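Local structure of stage 0 sporulation protein A homolog (Desulfitobacterium hafniense, 3MJQ) at residues D10-N16 and C99-K105; K68-L73 and A85-I89. The protein may act as a regulator of sporulation in response to nutritional stress, through a longer protein of which this chain is the PAS domain. The protein carries 1 engineered substitution. All coordinates share one frame; numbering follows the deposited sequence.

Contact 1: residues D10-N16 and C99-K105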
loop_
_atom_site.group_PDB
_atom_site.type_symbol
_atom_site.label_atom_id
_atom_site.label_comp_id
_atom_site.label_asym_id
_atom_site.label_seq_id
_atom_site.Cartn_x
_atom_site.Cartn_y
_atom_site.Cartn_z
ATOM N N ASP A 10 -1.580 4.557 8.467
ATOM C CA ASP A 10 -0.932 3.268 8.638
ATOM C C ASP A 10 0.577 3.374 8.457
ATOM O O ASP A 10 1.069 4.175 7.662
ATOM C CB ASP A 10 -1.491 2.260 7.640
ATOM C CG ASP A 10 -2.834 1.702 8.063
ATOM O OD1 ASP A 10 -3.541 2.361 8.857
ATOM O OD2 ASP A 10 -3.190 0.600 7.588
HETATM N N MSE A 11 1.301 2.540 9.196
HETATM C CA MSE A 11 2.755 2.516 9.152
HETATM C C MSE A 11 3.273 1.928 7.834
HETATM O O MSE A 11 2.873 0.840 7.404
HETATM C CB MSE A 11 3.304 1.720 10.341
HETATM C CG MSE A 11 2.971 2.276 11.716
HETATM SE SE MSE A 11 3.473 1.047 13.141
HETATM C CE MSE A 11 1.911 -0.138 13.069
ATOM N N ILE A 12 4.160 2.678 7.191
ATOM C CA ILE A 12 4.724 2.255 5.937
ATOM C C ILE A 12 6.211 2.289 6.073
ATOM O O ILE A 12 6.779 3.283 6.511
ATOM C CB ILE A 12 4.342 3.184 4.775
ATOM C CG1 ILE A 12 2.866 3.011 4.418
ATOM C CG2 ILE A 12 5.221 2.877 3.562
ATOM C CD1 ILE A 12 2.383 3.999 3.385
ATOM N N LEU A 13 6.831 1.185 5.686
ATOM C CA LEU A 13 8.270 1.039 5.735
ATOM C C LEU A 13 8.695 0.428 4.419
ATOM O O LEU A 13 7.915 -0.264 3.764
ATOM C CB LEU A 13 8.683 0.075 6.854
ATOM C CG LEU A 13 8.254 0.319 8.303
ATOM C CD1 LEU A 13 8.640 -0.892 9.145
ATOM C CD2 LEU A 13 8.919 1.580 8.864
ATOM N N ILE A 14 9.925 0.713 4.026
ATOM C CA ILE A 14 10.485 0.114 2.834
ATOM C C ILE A 14 11.736 -0.516 3.435
ATOM O O ILE A 14 12.537 0.177 4.049
ATOM C CB ILE A 14 10.857 1.165 1.756
ATOM C CG1 ILE A 14 9.629 1.564 0.940
ATOM C CG2 ILE A 14 11.844 0.574 0.779
ATOM C CD1 ILE A 14 8.764 2.579 1.579
ATOM N N ILE A 15 11.896 -1.825 3.307
ATOM C CA ILE A 15 13.061 -2.472 3.898
ATOM C C ILE A 15 13.787 -3.329 2.877
ATOM O O ILE A 15 13.155 -4.019 2.074
ATOM C CB ILE A 15 12.642 -3.315 5.139
ATOM C CG1 ILE A 15 11.839 -4.542 4.720
ATOM C CG2 ILE A 15 11.739 -2.481 6.048
ATOM C CD1 ILE A 15 12.661 -5.780 4.587
ATOM N N ASN A 16 15.118 -3.276 2.913
ATOM C CA ASN A 16 15.955 -4.016 1.972
ATOM C C ASN A 16 16.156 -5.482 2.305
ATOM O O ASN A 16 15.608 -5.999 3.273
ATOM C CB ASN A 16 17.324 -3.349 1.834
ATOM C CG ASN A 16 18.118 -3.387 3.112
ATOM O OD1 ASN A 16 18.297 -4.440 3.712
ATOM N ND2 ASN A 16 18.610 -2.235 3.535
ATOM N N CYS A 99 13.749 -4.999 -2.613
ATOM C CA CYS A 99 13.363 -4.636 -1.255
ATOM C C CYS A 99 11.872 -4.892 -1.038
ATOM O O CYS A 99 11.153 -5.251 -1.970
ATOM C CB CYS A 99 13.687 -3.168 -0.984
ATOM S SG CYS A 99 12.444 -2.018 -1.562
ATOM N N LEU A 100 11.408 -4.708 0.191
ATOM C CA LEU A 100 10.002 -4.930 0.495
ATOM C C LEU A 100 9.277 -3.639 0.841
ATOM O O LEU A 100 9.807 -2.790 1.555
ATOM C CB LEU A 100 9.865 -5.925 1.648
ATOM C CG LEU A 100 9.468 -7.374 1.329
ATOM C CD1 LEU A 100 9.903 -7.751 -0.059
ATOM C CD2 LEU A 100 10.089 -8.309 2.350
ATOM N N PHE A 101 8.071 -3.488 0.298
ATOM C CA PHE A 101 7.239 -2.318 0.560
ATOM C C PHE A 101 6.147 -2.800 1.503
ATOM O O PHE A 101 5.344 -3.657 1.152
ATOM C CB PHE A 101 6.615 -1.787 -0.724
ATOM C CG PHE A 101 5.636 -0.677 -0.500
ATOM C CD1 PHE A 101 6.010 0.458 0.211
ATOM C CD2 PHE A 101 4.343 -0.757 -1.001
ATOM C CE1 PHE A 101 5.111 1.498 0.420
ATOM C CE2 PHE A 101 3.441 0.279 -0.796
ATOM C CZ PHE A 101 3.830 1.409 -0.083
ATOM N N ALA A 102 6.112 -2.243 2.705
ATOM C CA ALA A 102 5.143 -2.695 3.681
ATOM C C ALA A 102 4.235 -1.632 4.265
ATOM O O ALA A 102 4.676 -0.546 4.665
ATOM C CB ALA A 102 5.867 -3.406 4.813
ATOM N N ILE A 103 2.953 -1.978 4.317
ATOM C CA ILE A 103 1.945 -1.113 4.895
ATOM C C ILE A 103 1.416 -1.957 6.057
ATOM O O ILE A 103 0.913 -3.071 5.866
ATOM C CB ILE A 103 0.839 -0.772 3.870
ATOM C CG1 ILE A 103 1.503 -0.291 2.561
ATOM C CG2 ILE A 103 -0.104 0.301 4.450
ATOM C CD1 ILE A 103 0.545 0.158 1.463
ATOM N N ILE A 104 1.569 -1.419 7.263
ATOM C CA ILE A 104 1.181 -2.114 8.474
ATOM C C ILE A 104 0.003 -1.534 9.242
ATOM O O ILE A 104 0.006 -0.352 9.595
ATOM C CB ILE A 104 2.380 -2.181 9.394
ATOM C CG1 ILE A 104 3.545 -2.769 8.599
ATOM C CG2 ILE A 104 2.069 -3.032 10.626
ATOM C CD1 ILE A 104 4.881 -2.507 9.214
ATOM N N LYS A 105 -0.993 -2.388 9.507
ATOM C CA LYS A 105 -2.198 -2.008 10.254
ATOM C C LYS A 105 -2.111 -2.387 11.738
ATOM O O LYS A 105 -1.921 -3.557 12.093
ATOM C CB LYS A 105 -3.447 -2.661 9.649
ATOM C CG LYS A 105 -4.741 -2.289 10.371
ATOM C CD LYS A 105 -5.973 -2.906 9.725
ATOM C CE LYS A 105 -7.213 -2.588 10.535
ATOM N NZ LYS A 105 -8.350 -3.428 10.109
#
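Met11, Leu13 and Ile15 pair with Ile104, Ala102 and Leu100 as the hydrogen-bonded positions of an antiparallel ladder whose strand axes run at 164° to each other. Leu13 and Ala102 exchange two bonds, Leu13 N to Ala102 O and Ala102 N to Leu13 O, both 2.9 Å. At the Met11–Ile104 end Ile104 N donates to Met11 O, while the return bond from Met11 N to Ile104 O is weak, at 3.2 Å and 135° at the hydrogen.

Apolar contacts fall on two faces. On one, the Phe101 ring, swung out with CG anti to the backbone N (chi1 174°), receives Ile14 CD1 at its edge, 3.7 Å from Phe101 CD1, while Ile12 CG2 approaches Phe101 CE1 obliquely. On the other, the bend at chi3 of Met11, a selenomethionine, brings its CE to 3.8 Å from Ile104 CG2, and Leu13 CD1 meets Ile104 CD1.

Ile14 packs on Phe4 and Phe101 on Ile8 of the second subunit. Both strands are inner members of the five-stranded PAS sheet, 11-16 bordering strand 21-24 and 99-105 bordering strand 82-93, and helices 27-32 and 53-65 cover the Met11–Leu13–Ile15 face.

Contact 2: residues K68-L73 and A85-I89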
loop_
_atom_site.group_PDB
_atom_site.type_symbol
_atom_site.label_atom_id
_atom_site.label_comp_id
_atom_site.label_asym_id
_atom_site.label_seq_id
_atom_site.Cartn_x
_atom_site.Cartn_y
_atom_site.Cartn_z
ATOM N N LYS A 68 4.990 -15.112 1.031
ATOM C CA LYS A 68 3.749 -14.529 1.548
ATOM C C LYS A 68 3.511 -13.088 1.103
ATOM O O LYS A 68 4.446 -12.385 0.698
ATOM C CB LYS A 68 3.743 -14.598 3.078
ATOM C CG LYS A 68 4.009 -15.992 3.640
ATOM C CD LYS A 68 4.266 -15.974 5.152
ATOM C CE LYS A 68 4.684 -17.360 5.652
ATOM N NZ LYS A 68 5.097 -17.394 7.085
ATOM N N GLU A 69 2.250 -12.662 1.185
ATOM C CA GLU A 69 1.848 -11.306 0.803
ATOM C C GLU A 69 1.410 -10.485 2.015
ATOM O O GLU A 69 1.246 -9.264 1.924
ATOM C CB GLU A 69 0.702 -11.355 -0.217
ATOM C CG GLU A 69 0.996 -12.200 -1.452
ATOM C CD GLU A 69 0.003 -11.971 -2.583
ATOM O OE1 GLU A 69 -1.219 -12.108 -2.350
ATOM O OE2 GLU A 69 0.451 -11.661 -3.708
ATOM N N SER A 70 1.209 -11.170 3.140
ATOM C CA SER A 70 0.805 -10.537 4.392
ATOM C C SER A 70 1.062 -11.481 5.565
ATOM O O SER A 70 0.963 -12.702 5.428
ATOM C CB SER A 70 -0.683 -10.190 4.373
ATOM O OG SER A 70 -1.468 -11.316 4.723
ATOM N N LEU A 71 1.401 -10.915 6.718
ATOM C CA LEU A 71 1.632 -11.721 7.904
ATOM C C LEU A 71 1.346 -10.876 9.106
ATOM O O LEU A 71 1.506 -9.659 9.076
ATOM C CB LEU A 71 3.076 -12.207 7.993
ATOM C CG LEU A 71 4.141 -11.177 8.377
ATOM C CD1 LEU A 71 5.487 -11.882 8.637
ATOM C CD2 LEU A 71 4.261 -10.146 7.249
ATOM N N PRO A 72 0.884 -11.512 10.176
ATOM C CA PRO A 72 0.581 -10.797 11.418
ATOM C C PRO A 72 1.913 -10.456 12.105
ATOM O O PRO A 72 2.940 -11.093 11.834
ATOM C CB PRO A 72 -0.251 -11.808 12.199
ATOM C CG PRO A 72 0.335 -13.123 11.743
ATOM C CD PRO A 72 0.471 -12.925 10.257
ATOM N N LEU A 73 1.908 -9.461 12.980
ATOM C CA LEU A 73 3.140 -9.075 13.635
ATOM C C LEU A 73 2.893 -8.597 15.035
ATOM O O LEU A 73 1.757 -8.343 15.428
ATOM C CB LEU A 73 3.823 -7.939 12.875
ATOM C CG LEU A 73 4.368 -8.128 11.467
ATOM C CD1 LEU A 73 4.800 -6.786 10.962
ATOM C CD2 LEU A 73 5.543 -9.096 11.454
ATOM N N ALA A 85 -0.181 -6.445 15.017
ATOM C CA ALA A 85 -0.282 -5.753 13.754
ATOM C C ALA A 85 -0.445 -6.764 12.656
ATOM O O ALA A 85 -0.254 -7.974 12.864
ATOM C CB ALA A 85 0.968 -4.930 13.503
ATOM N N LYS A 86 -0.838 -6.246 11.497
ATOM C CA LYS A 86 -0.992 -7.034 10.300
ATOM C C LYS A 86 -0.255 -6.226 9.245
ATOM O O LYS A 86 -0.494 -5.027 9.064
ATOM C CB LYS A 86 -2.462 -7.222 9.909
ATOM C CG LYS A 86 -2.613 -8.147 8.698
ATOM C CD LYS A 86 -4.052 -8.553 8.431
ATOM C CE LYS A 86 -4.119 -9.658 7.369
ATOM N NZ LYS A 86 -5.518 -10.072 7.023
ATOM N N ALA A 87 0.675 -6.882 8.569
ATOM C CA ALA A 87 1.443 -6.195 7.560
ATOM C C ALA A 87 1.204 -6.776 6.185
ATOM O O ALA A 87 1.200 -7.986 6.011
ATOM C CB ALA A 87 2.911 -6.270 7.906
ATOM N N ARG A 88 0.973 -5.905 5.213
ATOM C CA ARG A 88 0.797 -6.322 3.835
ATOM C C ARG A 88 2.077 -5.867 3.142
ATOM O O ARG A 88 2.540 -4.721 3.341
ATOM C CB ARG A 88 -0.433 -5.648 3.227
ATOM C CG ARG A 88 -1.720 -6.177 3.841
ATOM C CD ARG A 88 -2.926 -5.273 3.633
ATOM N NE ARG A 88 -3.976 -5.553 4.616
ATOM C CZ ARG A 88 -4.649 -6.698 4.689
ATOM N NH1 ARG A 88 -4.389 -7.679 3.829
ATOM N NH2 ARG A 88 -5.569 -6.866 5.636
ATOM N N ILE A 89 2.670 -6.771 2.363
ATOM C CA ILE A 89 3.908 -6.452 1.669
ATOM C C ILE A 89 3.881 -6.631 0.154
ATOM O O ILE A 89 3.187 -7.496 -0.381
ATOM C CB ILE A 89 5.092 -7.251 2.251
ATOM C CG1 ILE A 89 5.049 -8.691 1.760
ATOM C CG2 ILE A 89 5.047 -7.228 3.784
ATOM C CD1 ILE A 89 6.287 -9.473 2.146
#
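Five backbone hydrogen bonds join 68-73 to 85-89, reciprocal pairs between Leu71 and Ala87 and between Leu73 and Ala85 plus one from Ile89 N to the O of Glu69, the residue just before strand 70-76, with strand axes 4.3 Å apart at closest approach and directed 156° from each other.

Two leucine branches meet the Ala87 methyl on one face. Leu73 CD1 comes to 3.6 Å from Ala87 CB, and Leu71 CD2 approaches the same methyl at 4.2 Å. Ile89 has CG1 between its backbone N and carbonyl carbon (chi1 77°), which brings CG1 over to the 68-69 backbone, 3.8 Å from Glu69 O; the extended chi2 (172°) then carries Ile89 CD1 to 3.7 Å from Lys68 O.

The two segments belong to a beta hairpin formed by strands 70-76 and 82-93, with 70-76 the outermost strand at this side of the PAS sheet within this chain. On the hairpin's other face Ser70 CB lies 4.2 Å from Arg88 CG, and Ser70 OG is 4.1 Å from Lys86 CE, a loose contact. Helix 53-65 covers the leucine face, where Leu71 touches Ile59 and Ile89 touches Leu63, while Arg88 packs on Trp90 of the second subunit.

Contact 1 is buried at the middle of the domain, its centre about 5 Å from that of the chain; contact 2, whose centre lies about 10 Å from the centre of the chain, is partly buried and includes the exposed Glu69 and Pro72. They share one antiparallel sheet, since strands 82-93 and 98-106 are neighbours: Lys105 N lies 2.7 Å from Lys86 O, and Arg88 N 2.9 Å from Ile103 O, both probable hydrogen bonds. Mainly apolar side chains line both faces of contact 1, with Phe101 on the face of Ile12 and Ile14, whereas contact 2 has apolar groups on one face and Ser70, Pro72, Lys86 and Arg88, mostly polar or charged, on the other. Both reach the second subunit.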